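Local coordinates for protein alpha-galactosidase (PDB 3MI6) that probably hydrolyses terminal, non-reducing alpha-D-galactose residues from alpha-galactosides, as a member of glycoside hydrolase family 36, at residues D[417-431]-D[445-459]. Sequence-based numbering, arbitrary orientation.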
HETATM    1  N   MSE D 417      30.955  35.800  -0.308  1.00 45.08           N
HETATM    2  CA  MSE D 417      31.340  35.588   1.102  1.00 43.48           C
HETATM    3  C   MSE D 417      32.470  36.471   1.653  1.00 45.68           C
HETATM    4  O   MSE D 417      33.362  36.898   0.919  1.00 45.96           O
HETATM    5  CB  MSE D 417      31.690  34.113   1.349  1.00 42.95           C
HETATM    6  CG  MSE D 417      30.560  33.148   1.020  1.00 46.52           C
HETATM    7 SE   MSE D 417      28.874  33.515   1.984  1.00 64.53          SE
HETATM    8  CE  MSE D 417      27.704  32.473   0.832  1.00 48.68           C
ATOM      9  N   VAL D 418      32.425  36.724   2.962  1.00 46.01           N
ATOM     10  CA  VAL D 418      33.424  37.549   3.651  1.00 48.41           C
ATOM     11  C   VAL D 418      33.745  36.996   5.048  1.00 48.30           C
ATOM     12  O   VAL D 418      32.844  36.744   5.851  1.00 48.55           O
ATOM     13  CB  VAL D 418      32.970  39.044   3.746  1.00 48.85           C
ATOM     14  CG1 VAL D 418      31.651  39.164   4.506  1.00 42.48           C
ATOM     15  CG2 VAL D 418      34.071  39.937   4.356  1.00 45.86           C
ATOM     16  N   SER D 419      35.029  36.775   5.315  1.00 49.94           N
ATOM     17  CA  SER D 419      35.505  36.394   6.645  1.00 52.08           C
ATOM     18  C   SER D 419      35.845  37.649   7.459  1.00 52.75           C
ATOM     19  O   SER D 419      36.230  38.665   6.888  1.00 53.44           O
ATOM     20  CB  SER D 419      36.735  35.493   6.525  1.00 53.18           C
ATOM     21  OG  SER D 419      36.381  34.119   6.570  1.00 53.73           O
ATOM     22  N   VAL D 420      35.699  37.598   8.780  1.00 51.30           N
ATOM     23  CA  VAL D 420      35.988  38.782   9.585  1.00 52.41           C
ATOM     24  C   VAL D 420      37.489  39.046   9.612  1.00 56.70           C
ATOM     25  O   VAL D 420      37.927  40.201   9.578  1.00 56.50           O
ATOM     26  CB  VAL D 420      35.450  38.684  11.027  1.00 56.29           C
ATOM     27  CG1 VAL D 420      35.778  39.948  11.795  1.00 53.09           C
ATOM     28  CG2 VAL D 420      33.953  38.462  11.025  1.00 57.48           C
ATOM     29  N   ASP D 421      38.278  37.978   9.671  1.00 54.83           N
ATOM     30  CA  ASP D 421      39.715  38.111   9.479  1.00 54.42           C
ATOM     31  C   ASP D 421      40.010  38.289   7.998  1.00 55.22           C
ATOM     32  O   ASP D 421      40.474  37.362   7.344  1.00 58.22           O
ATOM     33  CB  ASP D 421      40.479  36.888  10.021  1.00 58.09           C
ATOM     34  CG  ASP D 421      42.005  37.115  10.076  1.00 60.51           C
ATOM     35  OD1 ASP D 421      42.450  38.276   9.892  1.00 60.92           O
ATOM     36  OD2 ASP D 421      42.757  36.138  10.312  1.00 56.03           O
ATOM     37  N   SER D 422      39.734  39.471   7.459  1.00 55.57           N
ATOM     38  CA  SER D 422      40.076  39.740   6.070  1.00 58.78           C
ATOM     39  C   SER D 422      40.177  41.227   5.719  1.00 60.71           C
ATOM     40  O   SER D 422      39.357  42.037   6.147  1.00 63.02           O
ATOM     41  CB  SER D 422      39.086  39.042   5.138  1.00 55.02           C
ATOM     42  OG  SER D 422      37.909  39.801   5.004  1.00 54.31           O
ATOM     43  N   ASP D 423      41.183  41.561   4.916  1.00 61.55           N
ATOM     44  CA  ASP D 423      41.393  42.922   4.417  1.00 67.56           C
ATOM     45  C   ASP D 423      40.100  43.613   3.966  1.00 65.54           C
ATOM     46  O   ASP D 423      39.939  44.825   4.139  1.00 65.48           O
ATOM     47  CB  ASP D 423      42.395  42.922   3.242  1.00 74.73           C
ATOM     48  CG  ASP D 423      43.845  42.623   3.675  1.00 82.22           C
ATOM     49  OD1 ASP D 423      44.079  42.265   4.858  1.00 78.79           O
ATOM     50  OD2 ASP D 423      44.751  42.748   2.813  1.00 79.86           O
ATOM     51  N   LEU D 424      39.196  42.844   3.369  1.00 62.00           N
ATOM     52  CA  LEU D 424      37.965  43.397   2.823  1.00 60.96           C
ATOM     53  C   LEU D 424      37.113  43.923   3.967  1.00 62.72           C
ATOM     54  O   LEU D 424      36.497  44.987   3.870  1.00 61.43           O
ATOM     55  CB  LEU D 424      37.194  42.317   2.057  1.00 56.93           C
ATOM     56  CG  LEU D 424      36.386  42.709   0.819  1.00 56.46           C
ATOM     57  CD1 LEU D 424      35.424  41.585   0.433  1.00 55.01           C
ATOM     58  CD2 LEU D 424      35.623  43.987   1.038  1.00 53.58           C
ATOM     59  N   TYR D 425      37.081  43.167   5.057  1.00 59.39           N
ATOM     60  CA  TYR D 425      36.187  43.492   6.148  1.00 59.41           C
ATOM     61  C   TYR D 425      36.629  44.802   6.769  1.00 61.59           C
ATOM     62  O   TYR D 425      35.812  45.590   7.231  1.00 60.49           O
ATOM     63  CB  TYR D 425      36.159  42.368   7.183  1.00 58.21           C
ATOM     64  CG  TYR D 425      35.349  42.709   8.407  1.00 56.99           C
ATOM     65  CD1 TYR D 425      33.967  42.784   8.350  1.00 54.31           C
ATOM     66  CD2 TYR D 425      35.971  42.962   9.620  1.00 56.58           C
ATOM     67  CE1 TYR D 425      33.222  43.103   9.471  1.00 55.67           C
ATOM     68  CE2 TYR D 425      35.244  43.280  10.740  1.00 57.55           C
ATOM     69  CZ  TYR D 425      33.867  43.351  10.669  1.00 60.28           C
ATOM     70  OH  TYR D 425      33.142  43.674  11.803  1.00 59.70           O
ATOM     71  N   GLN D 426      37.932  45.041   6.749  1.00 64.15           N
ATOM     72  CA  GLN D 426      38.491  46.229   7.372  1.00 64.63           C
ATOM     73  C   GLN D 426      38.302  47.449   6.477  1.00 63.84           C
ATOM     74  O   GLN D 426      38.524  48.577   6.906  1.00 65.36           O
ATOM     75  CB  GLN D 426      39.966  45.993   7.709  1.00 64.98           C
ATOM     76  CG  GLN D 426      40.249  44.540   8.093  1.00 66.55           C
ATOM     77  CD  GLN D 426      41.141  44.393   9.313  1.00 70.38           C
ATOM     78  OE1 GLN D 426      40.799  44.854  10.402  1.00 73.00           O
ATOM     79  NE2 GLN D 426      42.282  43.726   9.141  1.00 68.53           N
ATOM     80  N   GLN D 427      37.865  47.213   5.242  1.00 61.61           N
ATOM     81  CA  GLN D 427      37.648  48.285   4.270  1.00 62.73           C
ATOM     82  C   GLN D 427      36.173  48.635   4.089  1.00 65.25           C
ATOM     83  O   GLN D 427      35.830  49.767   3.730  1.00 65.65           O
ATOM     84  CB  GLN D 427      38.246  47.917   2.906  1.00 66.05           C
ATOM     85  CG  GLN D 427      39.759  47.910   2.886  1.00 69.99           C
ATOM     86  CD  GLN D 427      40.336  49.234   3.354  1.00 74.39           C
ATOM     87  OE1 GLN D 427      41.285  49.269   4.146  1.00 75.82           O
ATOM     88  NE2 GLN D 427      39.755  50.335   2.874  1.00 72.99           N
ATOM     89  N   HIS D 428      35.300  47.658   4.321  1.00 62.52           N
ATOM     90  CA  HIS D 428      33.869  47.873   4.183  1.00 59.50           C
ATOM     91  C   HIS D 428      33.084  46.954   5.112  1.00 57.74           C
ATOM     92  O   HIS D 428      32.356  46.079   4.647  1.00 53.96           O
ATOM     93  CB  HIS D 428      33.420  47.613   2.746  1.00 58.25           C
ATOM     94  CG  HIS D 428      34.026  48.534   1.735  1.00 58.59           C
ATOM     95  ND1 HIS D 428      35.068  48.156   0.914  1.00 57.69           N
ATOM     96  CD2 HIS D 428      33.720  49.808   1.391  1.00 59.12           C
ATOM     97  CE1 HIS D 428      35.382  49.158   0.114  1.00 55.10           C
ATOM     98  NE2 HIS D 428      34.577  50.172   0.382  1.00 59.68           N
ATOM     99  N   PRO D 429      33.227  47.146   6.428  1.00 57.16           N
ATOM    100  CA  PRO D 429      32.454  46.308   7.347  1.00 56.59           C
ATOM    101  C   PRO D 429      30.965  46.390   7.026  1.00 56.25           C
ATOM    102  O   PRO D 429      30.249  45.396   7.186  1.00 53.94           O
ATOM    103  CB  PRO D 429      32.736  46.937   8.717  1.00 57.23           C
ATOM    104  CG  PRO D 429      34.042  47.626   8.563  1.00 61.84           C
ATOM    105  CD  PRO D 429      34.080  48.116   7.134  1.00 60.84           C
ATOM    106  N   ASP D 430      30.518  47.563   6.573  1.00 54.49           N
ATOM    107  CA  ASP D 430      29.110  47.801   6.258  1.00 52.41           C
ATOM    108  C   ASP D 430      28.604  46.960   5.082  1.00 53.27           C
ATOM    109  O   ASP D 430      27.446  47.079   4.684  1.00 54.51           O
ATOM    110  CB  ASP D 430      28.851  49.293   5.989  1.00 52.87           C
ATOM    111  CG  ASP D 430      29.562  49.803   4.730  1.00 57.42           C
ATOM    112  OD1 ASP D 430      28.875  50.341   3.824  1.00 55.57           O
ATOM    113  OD2 ASP D 430      30.807  49.666   4.648  1.00 55.20           O
ATOM    114  N   TRP D 431      29.472  46.114   4.532  1.00 54.18           N
ATOM    115  CA  TRP D 431      29.116  45.250   3.406  1.00 51.97           C
ATOM    116  C   TRP D 431      28.579  43.869   3.831  1.00 52.75           C
ATOM    117  O   TRP D 431      27.939  43.192   3.029  1.00 55.01           O
ATOM    118  CB  TRP D 431      30.313  45.079   2.470  1.00 51.71           C
ATOM    119  CG  TRP D 431      30.527  46.220   1.520  1.00 54.74           C
ATOM    120  CD1 TRP D 431      29.940  47.453   1.565  1.00 53.65           C
ATOM    121  CD2 TRP D 431      31.395  46.231   0.378  1.00 54.31           C
ATOM    122  NE1 TRP D 431      30.386  48.229   0.521  1.00 51.14           N
ATOM    123  CE2 TRP D 431      31.281  47.506  -0.221  1.00 53.39           C
ATOM    124  CE3 TRP D 431      32.256  45.290  -0.198  1.00 48.93           C
ATOM    125  CZ2 TRP D 431      31.991  47.856  -1.371  1.00 52.38           C
ATOM    126  CZ3 TRP D 431      32.963  45.641  -1.333  1.00 49.41           C
ATOM    127  CH2 TRP D 431      32.825  46.912  -1.910  1.00 50.55           C
ATOM    128  N   HIS D 445      32.233  29.685   9.776  1.00 46.43           N
ATOM    129  CA  HIS D 445      33.143  30.769  10.178  1.00 47.19           C
ATOM    130  C   HIS D 445      33.226  31.929   9.160  1.00 45.83           C
ATOM    131  O   HIS D 445      34.295  32.501   8.943  1.00 49.43           O
ATOM    132  CB  HIS D 445      34.537  30.199  10.539  1.00 47.38           C
ATOM    133  CG  HIS D 445      34.495  28.793  11.072  1.00 51.15           C
ATOM    134  ND1 HIS D 445      34.685  27.684  10.271  1.00 51.44           N
ATOM    135  CD2 HIS D 445      34.257  28.316  12.318  1.00 51.31           C
ATOM    136  CE1 HIS D 445      34.570  26.587  11.000  1.00 49.99           C
ATOM    137  NE2 HIS D 445      34.307  26.943  12.245  1.00 50.67           N
ATOM    138  N   GLN D 446      32.088  32.262   8.547  1.00 44.47           N
ATOM    139  CA  GLN D 446      31.991  33.327   7.542  1.00 41.55           C
ATOM    140  C   GLN D 446      30.591  33.979   7.493  1.00 45.36           C
ATOM    141  O   GLN D 446      29.637  33.518   8.136  1.00 44.06           O
ATOM    142  CB  GLN D 446      32.341  32.784   6.161  1.00 42.67           C
ATOM    143  CG  GLN D 446      31.205  32.029   5.480  1.00 45.09           C
ATOM    144  CD  GLN D 446      31.693  31.043   4.410  1.00 48.03           C
ATOM    145  OE1 GLN D 446      31.033  30.853   3.385  1.00 45.54           O
ATOM    146  NE2 GLN D 446      32.846  30.404   4.656  1.00 47.24           N
ATOM    147  N   PHE D 447      30.473  35.060   6.731  1.00 45.10           N
ATOM    148  CA  PHE D 447      29.213  35.787   6.618  1.00 44.16           C
ATOM    149  C   PHE D 447      29.026  36.190   5.178  1.00 44.43           C
ATOM    150  O   PHE D 447      29.948  36.030   4.381  1.00 46.15           O
ATOM    151  CB  PHE D 447      29.253  37.023   7.504  1.00 45.34           C
ATOM    152  CG  PHE D 447      29.515  36.704   8.931  1.00 44.23           C
ATOM    153  CD1 PHE D 447      30.811  36.486   9.369  1.00 41.62           C
ATOM    154  CD2 PHE D 447      28.463  36.573   9.826  1.00 40.12           C
ATOM    155  CE1 PHE D 447      31.055  36.164  10.671  1.00 41.47           C
ATOM    156  CE2 PHE D 447      28.698  36.257  11.131  1.00 40.19           C
ATOM    157  CZ  PHE D 447      29.996  36.054  11.561  1.00 42.43           C
ATOM    158  N   VAL D 448      27.853  36.716   4.832  1.00 40.81           N
ATOM    159  CA  VAL D 448      27.578  36.989   3.429  1.00 42.05           C
ATOM    160  C   VAL D 448      27.575  38.479   3.073  1.00 43.55           C
ATOM    161  O   VAL D 448      27.095  39.311   3.839  1.00 45.40           O
ATOM    162  CB  VAL D 448      26.322  36.209   2.900  1.00 41.75           C
ATOM    163  CG1 VAL D 448      25.706  35.344   3.983  1.00 38.88           C
ATOM    164  CG2 VAL D 448      25.302  37.141   2.325  1.00 42.97           C
ATOM    165  N   LEU D 449      28.158  38.804   1.920  1.00 44.10           N
ATOM    166  CA  LEU D 449      28.178  40.175   1.401  1.00 46.54           C
ATOM    167  C   LEU D 449      26.815  40.611   0.915  1.00 45.70           C
ATOM    168  O   LEU D 449      26.091  39.837   0.310  1.00 44.40           O
ATOM    169  CB  LEU D 449      29.121  40.277   0.208  1.00 44.40           C
ATOM    170  CG  LEU D 449      30.577  39.971   0.497  1.00 44.99           C
ATOM    171  CD1 LEU D 449      31.366  39.881  -0.801  1.00 42.35           C
ATOM    172  CD2 LEU D 449      31.105  41.048   1.427  1.00 48.43           C
ATOM    173  N   ASP D 450      26.478  41.868   1.134  1.00 45.93           N
ATOM    174  CA  ASP D 450      25.240  42.388   0.572  1.00 47.83           C
ATOM    175  C   ASP D 450      25.289  42.556  -0.958  1.00 44.98           C
ATOM    176  O   ASP D 450      25.557  43.634  -1.477  1.00 45.39           O
ATOM    177  CB  ASP D 450      24.874  43.699   1.249  1.00 46.96           C
ATOM    178  CG  ASP D 450      23.537  44.199   0.831  1.00 47.82           C
ATOM    179  OD1 ASP D 450      22.984  43.642  -0.131  1.00 50.48           O
ATOM    180  OD2 ASP D 450      23.033  45.148   1.459  1.00 54.53           O
HETATM  181  N   MSE D 451      25.017  41.476  -1.671  1.00 41.32           N
HETATM  182  CA  MSE D 451      24.972  41.488  -3.131  1.00 43.20           C
HETATM  183  C   MSE D 451      23.912  42.421  -3.689  1.00 43.24           C
HETATM  184  O   MSE D 451      23.823  42.613  -4.895  1.00 44.33           O
HETATM  185  CB  MSE D 451      24.684  40.079  -3.659  1.00 43.29           C
HETATM  186  CG  MSE D 451      25.745  39.044  -3.326  1.00 45.30           C
HETATM  187 SE   MSE D 451      27.469  39.456  -4.158  1.00 64.07          SE
HETATM  188  CE  MSE D 451      26.912  39.462  -6.024  1.00 46.29           C
ATOM    189  N   ALA D 452      23.081  42.970  -2.815  1.00 45.02           N
ATOM    190  CA  ALA D 452      22.012  43.851  -3.250  1.00 42.81           C
ATOM    191  C   ALA D 452      22.580  45.211  -3.625  1.00 47.91           C
ATOM    192  O   ALA D 452      21.916  46.005  -4.288  1.00 50.20           O
ATOM    193  CB  ALA D 452      20.966  43.993  -2.163  1.00 43.46           C
ATOM    194  N   ARG D 453      23.815  45.474  -3.201  1.00 48.67           N
ATOM    195  CA  ARG D 453      24.482  46.740  -3.487  1.00 48.17           C
ATOM    196  C   ARG D 453      25.306  46.656  -4.762  1.00 47.73           C
ATOM    197  O   ARG D 453      26.200  45.819  -4.878  1.00 45.15           O
ATOM    198  CB  ARG D 453      25.405  47.122  -2.337  1.00 50.94           C
ATOM    199  CG  ARG D 453      24.741  47.222  -0.997  1.00 50.11           C
ATOM    200  CD  ARG D 453      25.756  46.987   0.096  1.00 50.04           C
ATOM    201  NE  ARG D 453      25.324  47.583   1.351  1.00 54.94           N
ATOM    202  CZ  ARG D 453      25.853  48.684   1.875  1.00 58.71           C
ATOM    203  NH1 ARG D 453      26.850  49.308   1.258  1.00 56.89           N
ATOM    204  NH2 ARG D 453      25.388  49.156   3.026  1.00 59.13           N
ATOM    205  N   PRO D 454      25.007  47.528  -5.725  1.00 49.01           N
ATOM    206  CA  PRO D 454      25.777  47.566  -6.969  1.00 46.39           C
ATOM    207  C   PRO D 454      27.251  47.921  -6.762  1.00 45.56           C
ATOM    208  O   PRO D 454      28.066  47.626  -7.626  1.00 45.23           O
ATOM    209  CB  PRO D 454      25.054  48.637  -7.790  1.00 48.55           C
ATOM    210  CG  PRO D 454      23.657  48.601  -7.278  1.00 49.04           C
ATOM    211  CD  PRO D 454      23.769  48.318  -5.811  1.00 48.29           C
ATOM    212  N   GLU D 455      27.608  48.540  -5.646  1.00 46.51           N
ATOM    213  CA  GLU D 455      29.024  48.794  -5.405  1.00 46.87           C
ATOM    214  C   GLU D 455      29.744  47.472  -5.158  1.00 46.80           C
ATOM    215  O   GLU D 455      30.903  47.301  -5.521  1.00 46.56           O
ATOM    216  CB  GLU D 455      29.260  49.808  -4.262  1.00 47.83           C
ATOM    217  CG  GLU D 455      28.742  49.413  -2.868  1.00 53.09           C
ATOM    218  CD  GLU D 455      27.368  50.022  -2.516  1.00 59.28           C
ATOM    219  OE1 GLU D 455      26.509  50.188  -3.426  1.00 56.89           O
ATOM    220  OE2 GLU D 455      27.145  50.322  -1.316  1.00 56.25           O
ATOM    221  N   VAL D 456      29.039  46.528  -4.554  1.00 48.18           N
ATOM    222  CA  VAL D 456      29.618  45.228  -4.251  1.00 48.58           C
ATOM    223  C   VAL D 456      29.884  44.412  -5.515  1.00 45.92           C
ATOM    224  O   VAL D 456      30.961  43.837  -5.669  1.00 46.80           O
ATOM    225  CB  VAL D 456      28.728  44.428  -3.282  1.00 48.10           C
ATOM    226  CG1 VAL D 456      29.273  43.025  -3.081  1.00 45.08           C
ATOM    227  CG2 VAL D 456      28.626  45.156  -1.957  1.00 48.70           C
ATOM    228  N   VAL D 457      28.915  44.374  -6.422  1.00 42.30           N
ATOM    229  CA  VAL D 457      29.073  43.643  -7.675  1.00 44.08           C
ATOM    230  C   VAL D 457      30.259  44.184  -8.496  1.00 44.44           C
ATOM    231  O   VAL D 457      31.030  43.406  -9.073  1.00 41.36           O
ATOM    232  CB  VAL D 457      27.739  43.611  -8.492  1.00 43.37           C
ATOM    233  CG1 VAL D 457      27.912  42.874  -9.793  1.00 41.21           C
ATOM    234  CG2 VAL D 457      26.644  42.936  -7.686  1.00 44.13           C
ATOM    235  N   ASP D 458      30.414  45.514  -8.505  1.00 46.40           N
ATOM    236  CA  ASP D 458      31.500  46.191  -9.232  1.00 44.43           C
ATOM    237  C   ASP D 458      32.869  45.811  -8.702  1.00 43.33           C
ATOM    238  O   ASP D 458      33.804  45.584  -9.467  1.00 44.83           O
ATOM    239  CB  ASP D 458      31.349  47.706  -9.157  1.00 45.03           C
ATOM    240  CG  ASP D 458      30.205  48.236 -10.013  1.00 51.78           C
ATOM    241  OD1 ASP D 458      29.735  47.523 -10.940  1.00 47.94           O
ATOM    242  OD2 ASP D 458      29.784  49.391  -9.748  1.00 52.91           O
ATOM    243  N   TYR D 459      32.976  45.754  -7.382  1.00 43.24           N
ATOM    244  CA  TYR D 459      34.216  45.384  -6.719  1.00 44.04           C
ATOM    245  C   TYR D 459      34.581  43.942  -7.029  1.00 47.77           C
ATOM    246  O   TYR D 459      35.756  43.613  -7.218  1.00 46.85           O
ATOM    247  CB  TYR D 459      34.092  45.593  -5.206  1.00 45.84           C
ATOM    248  CG  TYR D 459      35.269  45.091  -4.402  1.00 45.34           C
ATOM    249  CD1 TYR D 459      36.430  45.850  -4.273  1.00 51.13           C
ATOM    250  CD2 TYR D 459      35.216  43.867  -3.759  1.00 46.97           C
ATOM    251  CE1 TYR D 459      37.521  45.386  -3.527  1.00 48.28           C
ATOM    252  CE2 TYR D 459      36.288  43.399  -3.020  1.00 52.19           C
ATOM    253  CZ  TYR D 459      37.438  44.162  -2.904  1.00 51.67           C
ATOM    254  OH  TYR D 459      38.495  43.683  -2.167  1.00 55.21           O
TER
HETATM  255  O   HOH W   1      35.720  30.769   5.895  1.00 48.22           O
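Val418 and Phe447 form the hydrogen-bonded pair of a two-stranded antiparallel ribbon, Val418 N giving its hydrogen to Phe447 O at 2.9 Å and Phe447 N returning one to Val418 O, and farther along Asp450 N meets Trp431 O almost head-on. Beside the ribbon, Leu449 sends CD2 against Val418 CB (3.6 Å), the two side chains lying roughly at right angles. On the face shared by Met417 and Val448, the selenomethionine chain of Met417, bent at chi2 (-56°), sets SE against Val448 CB.

Trp431 dominates the other end. Its CG lies anti to the carbonyl carbon (chi1 -81°), and the indole lies against the first two turns of helix 454-471, touching Glu455, Val456 and Tyr459. Val456 CG2 makes a CH-pi contact 3.9 Å from the centroid of the five-membered ring of Trp431, while His428 CB, from the same segment as the indole, lies over the rim of the opposite face. The benzo edge points at the face of Tyr459 in an offset edge-to-face pair, planes 71° apart; Tyr459 also packs on Leu424. Replacing Trp431 by an alanine would probably open a gap between Val456 and His428 and leave the Tyr459 ring without its aromatic partner. Nearby, Arg453 NH1 makes a long salt bridge to Asp430 OD1 (3.4 Å), within a charge network that includes Asp450 and Glu455; Ser489 binds Asp450 OD2.

The contact lies in the beta-alpha connection between parallel barrel strands 408-413 and 475-478 of the (beta/alpha)8 domain: the two-stranded ribbon and its loop come first, then helix 454-471, with Val448 against Tyr504 of helix 500-518 and Met417 against Met480, a predicted substrate-binding residue.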